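Local coordinates for 2-oxoglutarate dehydrogenase E3 component (Thermus thermophilus, PDB 2YQU), which probably oxidises protein-bound dihydrolipoyl groups with NAD(+), using a bound FAD and a redox-active disulfide, as the E3 component of the 2-oxoglutarate dehydrogenase complex, at residues P285-E288 and H289-R293; A310-A313 and S314-I318. All coordinates share one frame; numbering follows the deposited sequence.

Interaction 1: residues P285-E288 and H289-R293; sequences PVDE and HLRTR
D287, first residue of a type I beta turn (D287 to L290), pairs with R291 just past its end, in the loop between strands 262-264 and 297-299. The turn is closed by L290 N on D287 O (3.0 Å), and D287 N returns a bond to R291 O. A chi1 of 62° sets the D287 carboxylate between its own N and carbonyl carbon and brings OD2 to the amides of H289 and R291. D287 OD2 accepts H289 N at 2.9 Å, an Asx turn, and R291 N at 3.0 Å, the two donors arriving from opposite faces of the carboxylate plane, which should hinder its rotation. On the buried side V286 CG2 lies 4.2 Å from L290 CD2, and L290 rests on A319 of helix 310-326. A polar bond, T292 OG1 to I297 O, ties this side to the neighbouring chain. Toward solvent the contact is looser: E288 runs alongside the H289 ring, and a water links P285 O to R293 N. R291 bends at chi3, its guanidinium plane 61° from the carboxylate: NE meets D287 OD1 on its syn side in a 2.9 Å salt bridge, OD1 tilted from the guanidinium plane, while R291 NH2 adds a weak bond to D287 OD1 at 3.2 Å.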
loop_
_atom_site.group_PDB
_atom_site.type_symbol
_atom_site.label_atom_id
_atom_site.label_comp_id
_atom_site.label_asym_id
_atom_site.label_seq_id
_atom_site.Cartn_x
_atom_site.Cartn_y
_atom_site.Cartn_z
ATOM N N PRO A 285 1.717 20.984 29.348
ATOM C CA PRO A 285 2.011 21.986 28.324
ATOM C C PRO A 285 3.469 21.924 27.862
ATOM O O PRO A 285 4.365 21.793 28.677
ATOM C CB PRO A 285 1.718 23.313 29.031
ATOM C CG PRO A 285 0.814 22.957 30.153
ATOM C CD PRO A 285 1.258 21.614 30.601
ATOM N N VAL A 286 3.676 21.973 26.555
ATOM C CA VAL A 286 5.015 22.036 25.978
ATOM C C VAL A 286 5.072 23.083 24.865
ATOM O O VAL A 286 4.043 23.479 24.314
ATOM C CB VAL A 286 5.467 20.661 25.429
ATOM C CG1 VAL A 286 5.664 19.674 26.563
ATOM C CG2 VAL A 286 4.474 20.103 24.413
ATOM N N ASP A 287 6.281 23.529 24.543
ATOM C CA ASP A 287 6.496 24.488 23.463
ATOM C C ASP A 287 6.766 23.738 22.159
ATOM O O ASP A 287 6.563 22.530 22.083
ATOM C CB ASP A 287 7.610 25.494 23.823
ATOM C CG ASP A 287 8.968 24.841 24.038
ATOM O OD1 ASP A 287 9.772 25.408 24.810
ATOM O OD2 ASP A 287 9.322 23.781 23.494
ATOM N N GLU A 288 7.198 24.454 21.126
ATOM C CA GLU A 288 7.377 23.849 19.807
ATOM C C GLU A 288 8.570 22.890 19.714
ATOM O O GLU A 288 8.688 22.153 18.740
ATOM C CB GLU A 288 7.468 24.924 18.715
ATOM C CG GLU A 288 8.486 26.029 18.962
ATOM C CD GLU A 288 8.625 26.955 17.764
ATOM O OE1 GLU A 288 8.519 28.193 17.942
ATOM O OE2 GLU A 288 8.836 26.441 16.638
ATOM N N HIS A 289 9.448 22.902 20.716
ATOM C CA HIS A 289 10.538 21.928 20.798
ATOM C C HIS A 289 10.281 20.834 21.828
ATOM O O HIS A 289 11.185 20.072 22.160
ATOM C CB HIS A 289 11.839 22.648 21.111
ATOM C CG HIS A 289 12.126 23.768 20.166
ATOM N ND1 HIS A 289 12.944 23.621 19.069
ATOM C CD2 HIS A 289 11.673 25.041 20.132
ATOM C CE1 HIS A 289 13.001 24.768 18.413
ATOM N NE2 HIS A 289 12.234 25.642 19.035
ATOM N N LEU A 290 9.041 20.772 22.311
ATOM C CA LEU A 290 8.564 19.765 23.261
ATOM C C LEU A 290 9.137 19.942 24.670
ATOM O O LEU A 290 9.096 19.023 25.476
ATOM C CB LEU A 290 8.796 18.345 22.724
ATOM C CG LEU A 290 8.121 18.131 21.366
ATOM C CD1 LEU A 290 8.767 17.010 20.595
ATOM C CD2 LEU A 290 6.622 17.893 21.553
ATOM N N ARG A 291 9.650 21.134 24.973
ATOM C CA ARG A 291 10.092 21.446 26.330
ATOM C C ARG A 291 8.901 21.875 27.174
ATOM O O ARG A 291 8.049 22.641 26.718
ATOM C CB ARG A 291 11.091 22.606 26.346
ATOM C CG ARG A 291 12.387 22.377 25.628
ATOM C CD ARG A 291 13.218 23.663 25.509
ATOM N NE ARG A 291 12.555 24.645 24.650
ATOM C CZ ARG A 291 13.118 25.766 24.188
ATOM N NH1 ARG A 291 14.379 26.068 24.465
ATOM N NH2 ARG A 291 12.409 26.587 23.427
ATOM N N THR A 292 8.870 21.420 28.419
ATOM C CA THR A 292 7.946 21.964 29.402
ATOM C C THR A 292 8.482 23.330 29.815
ATOM O O THR A 292 9.484 23.811 29.256
ATOM C CB THR A 292 7.840 21.056 30.648
ATOM O OG1 THR A 292 9.107 21.014 31.323
ATOM C CG2 THR A 292 7.551 19.600 30.276
ATOM N N ARG A 293 7.843 23.942 30.805
ATOM C CA ARG A 293 8.293 25.233 31.308
ATOM C C ARG A 293 9.632 25.125 32.056
ATOM O O ARG A 293 10.312 26.133 32.252
ATOM C CB ARG A 293 7.213 25.885 32.178
ATOM C CG ARG A 293 6.992 25.248 33.532
ATOM C CD ARG A 293 6.019 26.032 34.399
ATOM N NE ARG A 293 5.369 25.199 35.408
ATOM C CZ ARG A 293 4.221 25.504 36.016
ATOM N NH1 ARG A 293 3.722 24.678 36.931
ATOM N NH2 ARG A 293 3.554 26.618 35.712
HETATM O O HOH W 1 4.995 22.966 31.016
#

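Interaction 2: residues A310-A313 and S314-I318; sequences AHKA and SEEGI. With FAD (flavin-adenine dinucleotide), chain D; CO3 (carbonate ion), chain C.
K312 leaves the helix with CG anti to its N (chi1 -178°) and bends at chi2 and chi3, while E316, one turn on, has CG beside its own N (chi1 -81°) and runs extended, so their ends meet. K312 NZ forms a salt bridge to E316 OE1 at 2.8 Å, on the syn side and tilted from the carboxylate plane, and a weak bond to E316 OE2 at 3.1 Å. The pair is buried, and its polar atoms have further partners: NZ reaches the carbonyls of G301 and R305, OE1 takes G301 N, and OE2 meets Y333 OH and R305. An alanine in place of E316 would probably leave the buried ammonium of K312 and the guanidinium of R305 without their countercharge. K312 and E316 lie in the first turns of helix 310-326, which starts at the flavin in this pyridine nucleotide-disulfide oxidoreductase: A310 N donates to FAD O2 at 2.9 Å, placed where the helix dipole could stabilise negative charge on the flavin. A310 O in turn accepts S314 N at 3.0 Å, in the carbonyl plane. H311 NE2 is held by P337 O. S314 OG stands 3.1 Å from H311 O and 2.8 Å from carbonate O3.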
loop_
_atom_site.group_PDB
_atom_site.type_symbol
_atom_site.label_atom_id
_atom_site.label_comp_id
_atom_site.label_asym_id
_atom_site.label_seq_id
_atom_site.Cartn_x
_atom_site.Cartn_y
_atom_site.Cartn_z
ATOM N N ALA A 310 0.632 6.500 17.875
ATOM C CA ALA A 310 1.916 5.907 18.201
ATOM C C ALA A 310 3.048 6.587 17.444
ATOM O O ALA A 310 4.045 6.964 18.025
ATOM C CB ALA A 310 1.907 4.429 17.919
ATOM N N HIS A 311 2.874 6.762 16.145
ATOM C CA HIS A 311 3.910 7.405 15.335
ATOM C C HIS A 311 4.041 8.913 15.573
ATOM O O HIS A 311 5.093 9.489 15.265
ATOM C CB HIS A 311 3.699 7.104 13.855
ATOM C CG HIS A 311 2.329 7.428 13.348
ATOM N ND1 HIS A 311 1.321 6.493 13.276
ATOM C CD2 HIS A 311 1.809 8.576 12.858
ATOM C CE1 HIS A 311 0.240 7.050 12.753
ATOM N NE2 HIS A 311 0.509 8.315 12.497
ATOM N N LYS A 312 2.991 9.545 16.106
ATOM C CA LYS A 312 3.062 10.927 16.553
ATOM C C LYS A 312 3.987 10.944 17.756
ATOM O O LYS A 312 4.894 11.755 17.826
ATOM C CB LYS A 312 1.679 11.463 16.953
ATOM C CG LYS A 312 1.663 12.907 17.393
ATOM C CD LYS A 312 1.875 13.057 18.876
ATOM C CE LYS A 312 1.154 14.280 19.421
ATOM N NZ LYS A 312 1.435 14.444 20.879
ATOM N N ALA A 313 3.754 10.023 18.681
ATOM C CA ALA A 313 4.562 9.956 19.904
ATOM C C ALA A 313 6.034 9.727 19.580
ATOM O O ALA A 313 6.903 10.399 20.141
ATOM C CB ALA A 313 4.063 8.859 20.818
ATOM N N SER A 314 6.314 8.779 18.684
ATOM C CA SER A 314 7.683 8.422 18.335
ATOM C C SER A 314 8.387 9.568 17.615
ATOM O O SER A 314 9.542 9.845 17.882
ATOM C CB SER A 314 7.720 7.138 17.496
ATOM O OG SER A 314 7.024 7.301 16.268
ATOM N N GLU A 315 7.691 10.246 16.709
ATOM C CA GLU A 315 8.299 11.371 16.010
ATOM C C GLU A 315 8.637 12.503 16.967
ATOM O O GLU A 315 9.640 13.187 16.788
ATOM C CB GLU A 315 7.399 11.870 14.878
ATOM C CG GLU A 315 7.311 10.900 13.706
ATOM C CD GLU A 315 8.551 10.886 12.831
ATOM O OE1 GLU A 315 9.667 11.074 13.350
ATOM O OE2 GLU A 315 8.411 10.669 11.608
ATOM N N GLU A 316 7.805 12.678 17.994
ATOM C CA GLU A 316 8.035 13.698 19.010
ATOM C C GLU A 316 9.220 13.298 19.883
ATOM O O GLU A 316 10.005 14.148 20.287
ATOM C CB GLU A 316 6.779 13.928 19.854
ATOM C CG GLU A 316 5.779 14.849 19.185
ATOM C CD GLU A 316 4.508 15.066 19.971
ATOM O OE1 GLU A 316 4.205 14.269 20.877
ATOM O OE2 GLU A 316 3.790 16.037 19.656
ATOM N N GLY A 317 9.351 12.004 20.147
ATOM C CA GLY A 317 10.487 11.467 20.876
ATOM C C GLY A 317 11.794 11.754 20.144
ATOM O O GLY A 317 12.764 12.206 20.759
ATOM N N ILE A 318 11.801 11.525 18.833
ATOM C CA ILE A 318 12.976 11.790 17.999
ATOM C C ILE A 318 13.339 13.276 18.051
ATOM O O ILE A 318 14.512 13.633 18.262
ATOM C CB ILE A 318 12.720 11.356 16.524
ATOM C CG1 ILE A 318 12.536 9.835 16.410
ATOM C CG2 ILE A 318 13.858 11.838 15.612
ATOM C CD1 ILE A 318 13.708 9.021 16.787
HETATM P PA FAD D . 2.176 4.813 25.922
HETATM O O1A FAD D . 0.873 4.746 26.627
HETATM O O2A FAD D . 2.258 3.876 24.710
HETATM O O5B FAD D . 3.348 4.519 26.971
HETATM C C5B FAD D . 3.312 5.116 28.243
HETATM C C4B FAD D . 4.013 4.173 29.198
HETATM O O4B FAD D . 4.354 4.900 30.360
HETATM C C3B FAD D . 3.127 3.013 29.644
HETATM O O3B FAD D . 3.740 1.783 29.326
HETATM C C2B FAD D . 3.000 3.185 31.146
HETATM O O2B FAD D . 3.042 1.951 31.825
HETATM C C1B FAD D . 4.197 4.060 31.482
HETATM N N9A FAD D . 4.081 4.943 32.646
HETATM C C8A FAD D . 3.125 5.892 32.904
HETATM N N7A FAD D . 3.435 6.517 34.054
HETATM C C5A FAD D . 4.579 5.980 34.537
HETATM C C6A FAD D . 5.342 6.233 35.673
HETATM N N6A FAD D . 5.097 7.259 36.485
HETATM N N1A FAD D . 6.479 5.491 35.860
HETATM C C2A FAD D . 6.886 4.520 34.978
HETATM N N3A FAD D . 6.129 4.281 33.850
HETATM C C4A FAD D . 4.997 4.996 33.654
HETATM N N1 FAD D . -2.123 4.364 17.694
HETATM C C2 FAD D . -1.724 4.322 16.376
HETATM O O2 FAD D . -0.959 5.174 15.912
HETATM N N3 FAD D . -2.183 3.319 15.560
HETATM C C4 FAD D . -3.045 2.360 16.043
HETATM O O4 FAD D . -3.255 1.392 15.332
HETATM C C4X FAD D . -3.455 2.382 17.376
HETATM N N5 FAD D . -4.321 1.420 17.871
HETATM C C5X FAD D . -4.705 1.474 19.209
HETATM C C6 FAD D . -5.580 0.503 19.704
HETATM C C7 FAD D . -5.979 0.541 21.048
HETATM C C7M FAD D . -6.838 -0.580 21.572
HETATM C C8 FAD D . -5.502 1.542 21.889
HETATM C C8M FAD D . -5.648 1.436 23.385
HETATM C C9 FAD D . -4.632 2.513 21.390
HETATM C C9A FAD D . -4.235 2.489 20.047
HETATM N N10 FAD D . -3.375 3.464 19.535
HETATM C C10 FAD D . -2.989 3.400 18.205
HETATM C "C1'" FAD D . -2.928 4.655 20.344
HETATM C "C2'" FAD D . -1.516 4.373 20.867
HETATM O "O2'" FAD D . -1.503 3.201 21.667
HETATM C "C3'" FAD D . -0.930 5.562 21.621
HETATM O "O3'" FAD D . -1.045 6.730 20.831
HETATM C "C4'" FAD D . 0.546 5.339 21.930
HETATM O "O4'" FAD D . 0.716 4.176 22.703
HETATM C "C5'" FAD D . 1.142 6.565 22.633
HETATM O "O5'" FAD D . 2.485 6.318 22.986
HETATM P P FAD D . 3.131 7.018 24.280
HETATM O O1P FAD D . 4.583 6.669 24.346
HETATM O O2P FAD D . 2.800 8.499 24.330
HETATM O O3P FAD D . 2.394 6.369 25.560
HETATM C C CO3 C . 6.503 3.927 16.040
HETATM O O1 CO3 C . 7.476 3.090 16.309
HETATM O O2 CO3 C . 5.433 3.927 16.774
HETATM O O3 CO3 C . 6.580 4.773 15.048
#

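Overall arrangement
Interaction 1 precedes interaction 2 along the chain, with strand 297-299, an outer strand of the five-stranded parallel sheet, between them. Their centres lie 14 Å apart. They touch where L290 CD1 packs on E316 O at 3.1 Å, so the turn of 285-293 leans on helix 310-326; H323, farther along that helix, meets the H289 ring. L290 also has a backbone hydrogen bond to A299 of strand 297-299, so turn, strand and helix pack as one unit. The helix begins at the flavin and also packs on helix 11-22, whereas the turn lies about 11 Å from FAD at its L290 side chain. The second subunit reaches interaction 2 alone, with H434 against A310, joining the cofactor site to the dimer interface.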